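AdeR (PDB 5X5L) is a two-component response regulator that recognises an intercistronic region of DNA through its C-terminal OmpR/PhoB-type winged-helix domain, the part present here. Local coordinates at a contact of chain A with DNA and the interface of chains A and B. Residues are numbered along the deposited sequence; one frame, centred on the assembly and turned at random. Chains: chain A/B, AdeR.

Contact 1: a contact of chain A with DNA. Residues chain A 51, 67, 70, 93-94. With nucleotides of chain C.
With CG beside the backbone N (chi1 -66°) and a second bend at chi2 (-72°), A:Arg67 carries its guanidinium from helix 66-81 to the phosphate of DG16, while A:Arg51, at the start of helix 51-58, reaches the same phosphate on a chain extended from CG to NE. A:Arg67 approaches end-on: NH1 and NH2 both donate to the phosphate oxygen OP2 of DG16, at 2.9 Å and 3.0 Å, and that oxygen lies almost exactly in the guanidinium plane. The other phosphate oxygen, OP1 of DG16, takes the backbone N of A:Gly94 at 2.9 Å in a fairly straight bond (163° at the hydrogen). NH1 of A:Arg51 adds a weak hydrogen bond and a salt bridge to OP1.

A:Asp70 braces both arginines and also brings its OD2 to 3.5 Å from the methyl carbon C7 of DT17, a base contact in the major groove. Its OD1 receives NE of A:Arg51 at 2.6 Å through the syn lone pair. Its OD2 accepts NH1 of A:Arg67 at 2.8 Å, and also NH2 of A:Arg51 from above the carboxylate plane, which should restrict rotation of both guanidinium groups. A:Arg93 instead lays its guanidinium face over the sugar of DA15, with CZ 3.4 Å from C4'; its N-H groups do not point at O4', so this is packing against the deoxyribose. Together the recognition helix, helix 51-58 and the wing clamp one phosphate, which probably helps set the domain's position along the DNA backbone.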
loop_
_atom_site.group_PDB
_atom_site.type_symbol
_atom_site.label_atom_id
_atom_site.label_comp_id
_atom_site.label_asym_id
_atom_site.label_seq_id
_atom_site.Cartn_x
_atom_site.Cartn_y
_atom_site.Cartn_z
ATOM N N ARG A 51 1.818 7.808 5.204
ATOM C CA ARG A 51 1.049 8.023 6.432
ATOM C C ARG A 51 -0.108 8.981 6.174
ATOM O O ARG A 51 -1.192 8.800 6.716
ATOM C CB ARG A 51 1.948 8.538 7.562
ATOM C CG ARG A 51 2.945 7.490 8.026
ATOM C CD ARG A 51 4.010 8.054 8.944
ATOM N NE ARG A 51 4.753 7.017 9.635
ATOM C CZ ARG A 51 5.776 6.316 9.138
ATOM N NH1 ARG A 51 6.207 6.508 7.899
ATOM N NH2 ARG A 51 6.364 5.394 9.893
ATOM N N ARG A 67 2.501 9.885 13.576
ATOM C CA ARG A 67 2.862 8.767 14.446
ATOM C C ARG A 67 1.660 7.945 14.898
ATOM O O ARG A 67 1.775 6.750 15.088
ATOM C CB ARG A 67 3.706 9.236 15.631
ATOM C CG ARG A 67 5.078 9.767 15.226
ATOM C CD ARG A 67 5.995 8.632 14.772
ATOM N NE ARG A 67 7.213 9.110 14.156
ATOM C CZ ARG A 67 7.780 8.625 13.035
ATOM N NH1 ARG A 67 7.217 7.628 12.322
ATOM N NH2 ARG A 67 8.935 9.161 12.601
ATOM N N ASP A 70 1.063 5.082 12.721
ATOM C CA ASP A 70 1.963 3.978 13.040
ATOM C C ASP A 70 1.339 3.055 14.091
ATOM O O ASP A 70 1.364 1.827 13.955
ATOM C CB ASP A 70 3.343 4.448 13.557
ATOM C CG ASP A 70 4.070 5.389 12.609
ATOM O OD1 ASP A 70 3.474 5.805 11.586
ATOM O OD2 ASP A 70 5.252 5.701 12.885
ATOM N N ARG A 93 10.958 2.592 5.171
ATOM C CA ARG A 93 11.535 3.659 5.997
ATOM C C ARG A 93 11.504 5.022 5.321
ATOM O O ARG A 93 12.015 5.171 4.220
ATOM C CB ARG A 93 12.952 3.273 6.398
ATOM C CG ARG A 93 13.589 4.162 7.444
ATOM C CD ARG A 93 14.911 3.552 7.876
ATOM N NE ARG A 93 15.798 4.541 8.502
ATOM C CZ ARG A 93 15.757 4.905 9.784
ATOM N NH1 ARG A 93 14.853 4.381 10.635
ATOM N NH2 ARG A 93 16.620 5.832 10.211
ATOM N N GLY A 94 10.875 5.998 5.973
ATOM C CA GLY A 94 10.793 7.366 5.471
ATOM C C GLY A 94 9.694 7.638 4.449
ATOM O O GLY A 94 9.547 8.774 4.018
ATOM P P DA C 15 14.140 11.317 9.465
ATOM O OP1 DA C 15 14.223 11.550 7.994
ATOM O OP2 DA C 15 13.413 12.289 10.337
ATOM O "O5'" DA C 15 13.528 9.872 9.733
ATOM C "C5'" DA C 15 14.189 8.672 9.264
ATOM C "C4'" DA C 15 13.517 7.431 9.811
ATOM O "O4'" DA C 15 14.094 7.055 11.090
ATOM C "C3'" DA C 15 12.008 7.542 10.044
ATOM O "O3'" DA C 15 11.359 6.451 9.381
ATOM C "C2'" DA C 15 11.896 7.587 11.560
ATOM C "C1'" DA C 15 13.057 6.721 11.987
ATOM N N9 DA C 15 13.548 6.937 13.353
ATOM C C8 DA C 15 13.731 8.129 14.010
ATOM N N7 DA C 15 14.187 7.997 15.231
ATOM C C5 DA C 15 14.308 6.625 15.395
ATOM C C6 DA C 15 14.729 5.836 16.481
ATOM N N6 DA C 15 15.138 6.342 17.647
ATOM N N1 DA C 15 14.720 4.493 16.323
ATOM C C2 DA C 15 14.299 3.987 15.154
ATOM N N3 DA C 15 13.891 4.628 14.056
ATOM C C4 DA C 15 13.915 5.958 14.246
ATOM P P DG C 16 9.797 6.203 9.580
ATOM O OP1 DG C 16 9.217 5.718 8.309
ATOM O OP2 DG C 16 9.202 7.381 10.256
ATOM O "O5'" DG C 16 9.806 4.941 10.530
ATOM C "C5'" DG C 16 10.531 3.738 10.208
ATOM C "C4'" DG C 16 10.106 2.600 11.114
ATOM O "O4'" DG C 16 10.699 2.757 12.426
ATOM C "C3'" DG C 16 8.602 2.450 11.353
ATOM O "O3'" DG C 16 8.286 1.056 11.287
ATOM C "C2'" DG C 16 8.393 3.170 12.672
ATOM C "C1'" DG C 16 9.694 2.935 13.411
ATOM N N9 DG C 16 10.116 4.035 14.277
ATOM C C8 DG C 16 10.138 5.378 13.989
ATOM N N7 DG C 16 10.566 6.109 14.982
ATOM C C5 DG C 16 10.888 5.189 15.966
ATOM C C6 DG C 16 11.410 5.385 17.267
ATOM O O6 DG C 16 11.715 6.448 17.824
ATOM N N1 DG C 16 11.558 4.176 17.944
ATOM C C2 DG C 16 11.230 2.939 17.432
ATOM N N2 DG C 16 11.425 1.884 18.239
ATOM N N3 DG C 16 10.745 2.747 16.220
ATOM C C4 DG C 16 10.612 3.904 15.544
ATOM P P DT C 17 7.058 0.422 12.088
ATOM O OP1 DT C 17 6.697 -0.858 11.430
ATOM O OP2 DT C 17 6.012 1.455 12.266
ATOM O "O5'" DT C 17 7.707 0.124 13.506
ATOM C "C5'" DT C 17 8.497 -1.051 13.732
ATOM C "C4'" DT C 17 8.289 -1.525 15.149
ATOM O "O4'" DT C 17 8.684 -0.457 16.043
ATOM C "C3'" DT C 17 6.845 -1.891 15.500
ATOM O "O3'" DT C 17 6.865 -3.195 16.097
ATOM C "C2'" DT C 17 6.382 -0.739 16.380
ATOM C "C1'" DT C 17 7.671 -0.218 17.003
ATOM N N1 DT C 17 7.727 1.226 17.363
ATOM C C2 DT C 17 8.211 1.582 18.606
ATOM O O2 DT C 17 8.563 0.770 19.447
ATOM N N3 DT C 17 8.256 2.934 18.835
ATOM C C4 DT C 17 7.894 3.941 17.963
ATOM O O4 DT C 17 7.983 5.115 18.315
ATOM C C5 DT C 17 7.414 3.499 16.675
ATOM C C7 DT C 17 6.985 4.523 15.671
ATOM C C6 DT C 17 7.368 2.181 16.438
#

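Contact 2: a contact of chain A with DNA. Residues chain A 74, 77, 91, 97. With nucleotides of chain C.
The recognition helix 66-81 sits in the major groove, and A:Ser74 and A:Arg77 reach from it to the backbone of chain C; the hairpin strands 90-92 and 96-98 meet it at DG16 and DT17, the helix side chains at DT17 and DG18. The two converge on one phosphate oxygen, OP2 of DG18. The hydroxyl OG of A:Ser74 donates to it at 2.9 Å, and NH1 of A:Arg77 donates at 2.6 Å with the oxygen only 6° out of the guanidinium plane. A:Arg77 runs out with CG anti to the backbone N (chi1 179°) and then bends at chi3 (-53°), a turn that sets the guanidinium between two successive phosphates. Its NH2 makes a salt bridge with OP1 of DT17 at 3.1 Å, although the N-H points elsewhere and no hydrogen bond forms.

From the hairpin, A:Asn91 packs its amide against the sugar of DG16, CG lying 3.3 Å from C3', and ND2 offers OP1 of DG16 a weak hydrogen bond. The bonds described here end on phosphate oxygens and so probably serve affinity and placement more than base reading. A:Tyr97 presents the edge of its ring to the phosphate of DT17, whose phosphorus lies in the ring plane, and its phenol OH donates to OP2 of DT17 at 2.5 Å.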
loop_
_atom_site.group_PDB
_atom_site.type_symbol
_atom_site.label_atom_id
_atom_site.label_comp_id
_atom_site.label_asym_id
_atom_site.label_seq_id
_atom_site.Cartn_x
_atom_site.Cartn_y
_atom_site.Cartn_z
ATOM N N SER A 74 0.434 -0.826 13.921
ATOM C CA SER A 74 1.013 -1.741 14.914
ATOM C C SER A 74 -0.045 -2.648 15.536
ATOM O O SER A 74 0.118 -3.872 15.564
ATOM C CB SER A 74 1.700 -0.960 16.026
ATOM O OG SER A 74 2.243 -1.857 16.979
ATOM N N ARG A 77 -1.233 -5.078 13.134
ATOM C CA ARG A 77 -0.173 -6.073 12.895
ATOM C C ARG A 77 -0.182 -7.134 13.978
ATOM O O ARG A 77 -0.144 -8.325 13.668
ATOM C CB ARG A 77 1.220 -5.427 12.807
ATOM C CG ARG A 77 2.367 -6.399 12.580
ATOM C CD ARG A 77 3.749 -5.748 12.552
ATOM N NE ARG A 77 3.877 -4.620 11.619
ATOM C CZ ARG A 77 4.034 -3.335 11.962
ATOM N NH1 ARG A 77 4.108 -2.930 13.231
ATOM N NH2 ARG A 77 4.107 -2.417 11.007
ATOM N N ASN A 91 7.021 -1.803 7.093
ATOM C CA ASN A 91 7.353 -0.385 7.006
ATOM C C ASN A 91 8.373 -0.175 5.892
ATOM O O ASN A 91 9.267 -0.990 5.715
ATOM C CB ASN A 91 7.882 0.112 8.363
ATOM C CG ASN A 91 8.847 1.270 8.230
ATOM O OD1 ASN A 91 10.045 1.054 8.221
ATOM N ND2 ASN A 91 8.333 2.456 7.892
ATOM N N TYR A 97 4.096 2.563 4.597
ATOM C CA TYR A 97 3.840 1.142 4.815
ATOM C C TYR A 97 3.336 0.422 3.581
ATOM O O TYR A 97 2.724 1.020 2.699
ATOM C CB TYR A 97 2.812 0.940 5.931
ATOM C CG TYR A 97 3.251 1.473 7.253
ATOM C CD1 TYR A 97 4.046 0.714 8.106
ATOM C CD2 TYR A 97 2.880 2.741 7.656
ATOM C CE1 TYR A 97 4.449 1.199 9.324
ATOM C CE2 TYR A 97 3.291 3.254 8.887
ATOM C CZ TYR A 97 4.067 2.464 9.714
ATOM O OH TYR A 97 4.452 2.947 10.936
ATOM P P DG C 16 9.797 6.203 9.580
ATOM O OP1 DG C 16 9.217 5.718 8.309
ATOM O OP2 DG C 16 9.202 7.381 10.256
ATOM O "O5'" DG C 16 9.806 4.941 10.530
ATOM C "C5'" DG C 16 10.531 3.738 10.208
ATOM C "C4'" DG C 16 10.106 2.600 11.114
ATOM O "O4'" DG C 16 10.699 2.757 12.426
ATOM C "C3'" DG C 16 8.602 2.450 11.353
ATOM O "O3'" DG C 16 8.286 1.056 11.287
ATOM C "C2'" DG C 16 8.393 3.170 12.672
ATOM C "C1'" DG C 16 9.694 2.935 13.411
ATOM N N9 DG C 16 10.116 4.035 14.277
ATOM C C8 DG C 16 10.138 5.378 13.989
ATOM N N7 DG C 16 10.566 6.109 14.982
ATOM C C5 DG C 16 10.888 5.189 15.966
ATOM C C6 DG C 16 11.410 5.385 17.267
ATOM O O6 DG C 16 11.715 6.448 17.824
ATOM N N1 DG C 16 11.558 4.176 17.944
ATOM C C2 DG C 16 11.230 2.939 17.432
ATOM N N2 DG C 16 11.425 1.884 18.239
ATOM N N3 DG C 16 10.745 2.747 16.220
ATOM C C4 DG C 16 10.612 3.904 15.544
ATOM P P DT C 17 7.058 0.422 12.088
ATOM O OP1 DT C 17 6.697 -0.858 11.430
ATOM O OP2 DT C 17 6.012 1.455 12.266
ATOM O "O5'" DT C 17 7.707 0.124 13.506
ATOM C "C5'" DT C 17 8.497 -1.051 13.732
ATOM C "C4'" DT C 17 8.289 -1.525 15.149
ATOM O "O4'" DT C 17 8.684 -0.457 16.043
ATOM C "C3'" DT C 17 6.845 -1.891 15.500
ATOM O "O3'" DT C 17 6.865 -3.195 16.097
ATOM C "C2'" DT C 17 6.382 -0.739 16.380
ATOM C "C1'" DT C 17 7.671 -0.218 17.003
ATOM N N1 DT C 17 7.727 1.226 17.363
ATOM C C2 DT C 17 8.211 1.582 18.606
ATOM O O2 DT C 17 8.563 0.770 19.447
ATOM N N3 DT C 17 8.256 2.934 18.835
ATOM C C4 DT C 17 7.894 3.941 17.963
ATOM O O4 DT C 17 7.983 5.115 18.315
ATOM C C5 DT C 17 7.414 3.499 16.675
ATOM C C7 DT C 17 6.985 4.523 15.671
ATOM C C6 DT C 17 7.368 2.181 16.438
ATOM P P DG C 18 5.511 -3.978 16.518
ATOM O OP1 DG C 18 5.786 -5.428 16.495
ATOM O OP2 DG C 18 4.385 -3.440 15.745
ATOM O "O5'" DG C 18 5.303 -3.535 18.023
ATOM C "C5'" DG C 18 6.377 -3.581 18.968
ATOM C "C4'" DG C 18 5.894 -3.055 20.300
ATOM O "O4'" DG C 18 6.027 -1.610 20.308
ATOM C "C3'" DG C 18 4.425 -3.340 20.619
ATOM O "O3'" DG C 18 4.263 -3.499 22.031
ATOM C "C2'" DG C 18 3.740 -2.064 20.179
ATOM C "C1'" DG C 18 4.768 -1.038 20.614
ATOM N N9 DG C 18 4.710 0.279 19.993
ATOM C C8 DG C 18 4.274 0.616 18.734
ATOM N N7 DG C 18 4.392 1.891 18.475
ATOM C C5 DG C 18 4.933 2.426 19.635
ATOM C C6 DG C 18 5.276 3.767 19.961
ATOM O O6 DG C 18 5.165 4.780 19.261
ATOM N N1 DG C 18 5.799 3.866 21.246
ATOM C C2 DG C 18 5.998 2.807 22.099
ATOM N N2 DG C 18 6.535 3.099 23.292
ATOM N N3 DG C 18 5.669 1.557 21.814
ATOM C C4 DG C 18 5.143 1.441 20.577
#

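Contact 3: the interface of chains A and B. Residues chain A 59-60, 62-63; chain B 44, 47, 53.
The loop that follows helix 51-58 of chain A, from A:Met59 to A:Asp63 and interrupted in the model between A:Asn60 and A:Ser62, meets two elements of chain B: the loop carrying B:Gln44 and B:Lys47, and the helix 51-58 through B:Glu53. A nearly straight hydrogen bond crosses between the chains, NE2 of B:Gln44 donating to the backbone O of A:Met59 at 3.0 Å with 174° at the hydrogen. The acceptor lies in the plane of the glutamine amide, whereas the donor is tilted 25° from the carbonyl plane of A:Met59.

Further along, A:Asn60 and B:Glu53 come from opposite directions with amide and carboxylate planes nearly parallel. ND2 of A:Asn60 is 2.8 Å from OE2 of B:Glu53, a pair consistent with a hydrogen bond; its N-H does not point at OE1. B:Lys47, extended and then bent at chi4 (-80°), places NZ 2.9 Å from OE1 of B:Glu53 in a salt bridge within chain B, which probably steadies the carboxylate facing chain A. A:Asp63 lies against the aliphatic part of B:Glu53, CG to CG 3.7 Å; their carboxylates are separated by 5.3 Å between OD1 of A:Asp63 and OE1 of B:Glu53, and the nearby lysine may offset the like charges. This largely polar patch joins neighbouring copies asymmetrically, possibly helping domains associate, though the structure alone does not show that it forms in the cell.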
loop_
_atom_site.group_PDB
_atom_site.type_symbol
_atom_site.label_atom_id
_atom_site.label_comp_id
_atom_site.label_asym_id
_atom_site.label_seq_id
_atom_site.Cartn_x
_atom_site.Cartn_y
_atom_site.Cartn_z
ATOM N N MET A 59 -8.758 7.119 9.070
ATOM C CA MET A 59 -8.835 7.660 10.431
ATOM C C MET A 59 -9.862 8.782 10.607
ATOM O O MET A 59 -10.242 9.420 9.649
ATOM C CB MET A 59 -7.451 8.148 10.872
ATOM C CG MET A 59 -6.463 7.018 11.074
ATOM S SD MET A 59 -4.787 7.634 11.443
ATOM C CE MET A 59 -5.016 9.045 12.529
ATOM N N ASN A 60 -10.270 8.997 11.867
ATOM C CA ASN A 60 -11.065 10.110 12.315
ATOM C C ASN A 60 -12.494 9.618 12.379
ATOM O O ASN A 60 -12.845 8.951 13.329
ATOM C CB ASN A 60 -10.942 11.341 11.447
ATOM C CG ASN A 60 -11.521 12.603 12.080
ATOM O OD1 ASN A 60 -12.491 12.592 12.860
ATOM N ND2 ASN A 60 -10.966 13.713 11.678
ATOM N N SER A 62 -8.407 12.643 12.486
ATOM C CA SER A 62 -8.016 14.039 12.282
ATOM C C SER A 62 -7.224 14.100 10.914
ATOM O O SER A 62 -7.626 13.329 10.020
ATOM C CB SER A 62 -7.390 14.515 13.604
ATOM O OG SER A 62 -8.354 14.501 14.608
ATOM N N ASP A 63 -6.236 14.949 10.594
ATOM C CA ASP A 63 -5.670 16.043 11.400
ATOM C C ASP A 63 -4.833 15.627 12.606
ATOM O O ASP A 63 -4.269 16.522 13.255
ATOM C CB ASP A 63 -6.763 17.078 11.822
ATOM C CG ASP A 63 -6.717 18.372 11.057
ATOM O OD1 ASP A 63 -6.094 18.480 9.980
ATOM O OD2 ASP A 63 -7.355 19.313 11.570
ATOM N N GLN B 44 -13.213 9.515 2.121
ATOM C CA GLN B 44 -14.194 9.093 3.120
ATOM C C GLN B 44 -15.493 9.866 2.874
ATOM O O GLN B 44 -15.755 10.872 3.540
ATOM C CB GLN B 44 -13.656 9.368 4.523
ATOM C CG GLN B 44 -12.507 8.457 4.936
ATOM C CD GLN B 44 -12.224 8.508 6.421
ATOM O OE1 GLN B 44 -13.035 8.074 7.239
ATOM N NE2 GLN B 44 -11.070 9.049 6.781
ATOM N N LYS B 47 -17.868 10.482 5.885
ATOM C CA LYS B 47 -17.273 11.112 7.059
ATOM C C LYS B 47 -17.623 12.587 7.143
ATOM O O LYS B 47 -17.667 13.282 6.126
ATOM C CB LYS B 47 -15.753 10.967 7.028
ATOM C CG LYS B 47 -15.034 11.539 8.244
ATOM C CD LYS B 47 -13.536 11.524 8.073
ATOM C CE LYS B 47 -12.847 12.314 9.153
ATOM N NZ LYS B 47 -12.825 13.795 8.973
ATOM N N GLU B 53 -10.233 20.722 9.673
ATOM C CA GLU B 53 -9.626 19.704 8.806
ATOM C C GLU B 53 -9.597 20.143 7.353
ATOM O O GLU B 53 -8.582 19.977 6.683
ATOM C CB GLU B 53 -10.364 18.369 8.892
ATOM C CG GLU B 53 -10.223 17.667 10.226
ATOM C CD GLU B 53 -10.977 16.362 10.258
ATOM O OE1 GLU B 53 -10.469 15.454 9.581
ATOM O OE2 GLU B 53 -12.019 16.219 10.956
#

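Contact 4: the interface of chains A and B. Residues chain A 56; chain B 40, 43, 57.
Helix 51-58, which precedes the recognition helix in the winged-helix fold, presents A:Asn56 to a patch of chain B formed by helix 32-41, B:Asp43 and B:His57. The asparagine holds CG beside its backbone N (chi1 -70°), which directs the amide at the rim of the B:Phe40 ring. ND2 of A:Asn56 is 3.3 Å from CE1 of B:Phe40, and the amide carbon CG of A:Asn56 is 3.4 Å from the same CE1. The amide and phenyl planes are inclined by 64°, and CB of A:Asn56 lies in the ring plane at its edge, so the amide meets the rim of the phenyl and does not stack on its face.

That face is taken within chain B: B:His57 lies over B:Phe40, with CZ of the phenylalanine above the centre of the imidazole, and this packing should hold the phenyl in place. The imidazole also approaches the amide, NE2 of B:His57 lying 3.4 Å from OD1 of A:Asn56, a proximity and not an assigned bond. B:Asp43 brings its CB to 4.0 Å from the backbone O of A:Asn56, a peripheral contact. The site packs a polar amide against an aromatic pair and may help hold neighbouring AdeR copies together; the structure alone does not show that this interface forms in the cell.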
loop_
_atom_site.group_PDB
_atom_site.type_symbol
_atom_site.label_atom_id
_atom_site.label_comp_id
_atom_site.label_asym_id
_atom_site.label_seq_id
_atom_site.Cartn_x
_atom_site.Cartn_y
_atom_site.Cartn_z
ATOM N N ASN A 56 -5.926 10.113 5.874
ATOM C CA ASN A 56 -7.090 10.657 5.159
ATOM C C ASN A 56 -8.149 9.608 4.824
ATOM O O ASN A 56 -9.333 9.927 4.796
ATOM C CB ASN A 56 -6.649 11.348 3.854
ATOM C CG ASN A 56 -5.883 12.633 4.092
ATOM O OD1 ASN A 56 -5.463 12.938 5.211
ATOM N ND2 ASN A 56 -5.711 13.405 3.031
ATOM N N PHE B 40 -10.230 15.448 -1.287
ATOM C CA PHE B 40 -10.016 15.089 0.125
ATOM C C PHE B 40 -11.210 14.327 0.685
ATOM O O PHE B 40 -11.046 13.276 1.307
ATOM C CB PHE B 40 -9.750 16.365 0.948
ATOM C CG PHE B 40 -9.467 16.134 2.415
ATOM C CD1 PHE B 40 -8.647 15.091 2.848
ATOM C CD2 PHE B 40 -9.979 17.011 3.368
ATOM C CE1 PHE B 40 -8.403 14.898 4.194
ATOM C CE2 PHE B 40 -9.713 16.830 4.718
ATOM C CZ PHE B 40 -8.918 15.776 5.130
ATOM N N ASP B 43 -12.369 10.468 -0.401
ATOM C CA ASP B 43 -11.684 9.346 0.259
ATOM C C ASP B 43 -12.576 8.680 1.297
ATOM O O ASP B 43 -12.663 7.455 1.353
ATOM C CB ASP B 43 -10.398 9.814 0.955
ATOM C CG ASP B 43 -9.354 10.337 -0.020
ATOM O OD1 ASP B 43 -9.134 9.707 -1.085
ATOM O OD2 ASP B 43 -8.741 11.376 0.293
ATOM N N HIS B 57 -6.080 21.066 5.188
ATOM C CA HIS B 57 -5.847 20.155 4.062
ATOM C C HIS B 57 -6.087 20.773 2.690
ATOM O O HIS B 57 -5.436 20.379 1.725
ATOM C CB HIS B 57 -6.734 18.921 4.229
ATOM C CG HIS B 57 -6.189 17.920 5.194
ATOM N ND1 HIS B 57 -6.341 18.011 6.564
ATOM C CD2 HIS B 57 -5.474 16.797 4.967
ATOM C CE1 HIS B 57 -5.740 16.983 7.133
ATOM N NE2 HIS B 57 -5.208 16.230 6.187
#

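Contact 1 and contact 2 form one continuous DNA-binding surface: their C-alpha centres are about 9 Å apart, and they share helix 66-81 and nucleotides DG16 and DT17. Contact 3 and contact 4, about 7 Å apart, are parts of one interface between copies, both using helix 51-58 of chain B. Between the pairs the centres lie 17 to 21 Å apart. Helix 51-58 of chain A links them, sending A:Arg51 to the phosphate in contact 1 and A:Asn56 to chain B in contact 4. DNA placement and copy-to-copy packing might therefore be coupled, although the structure alone does not show this.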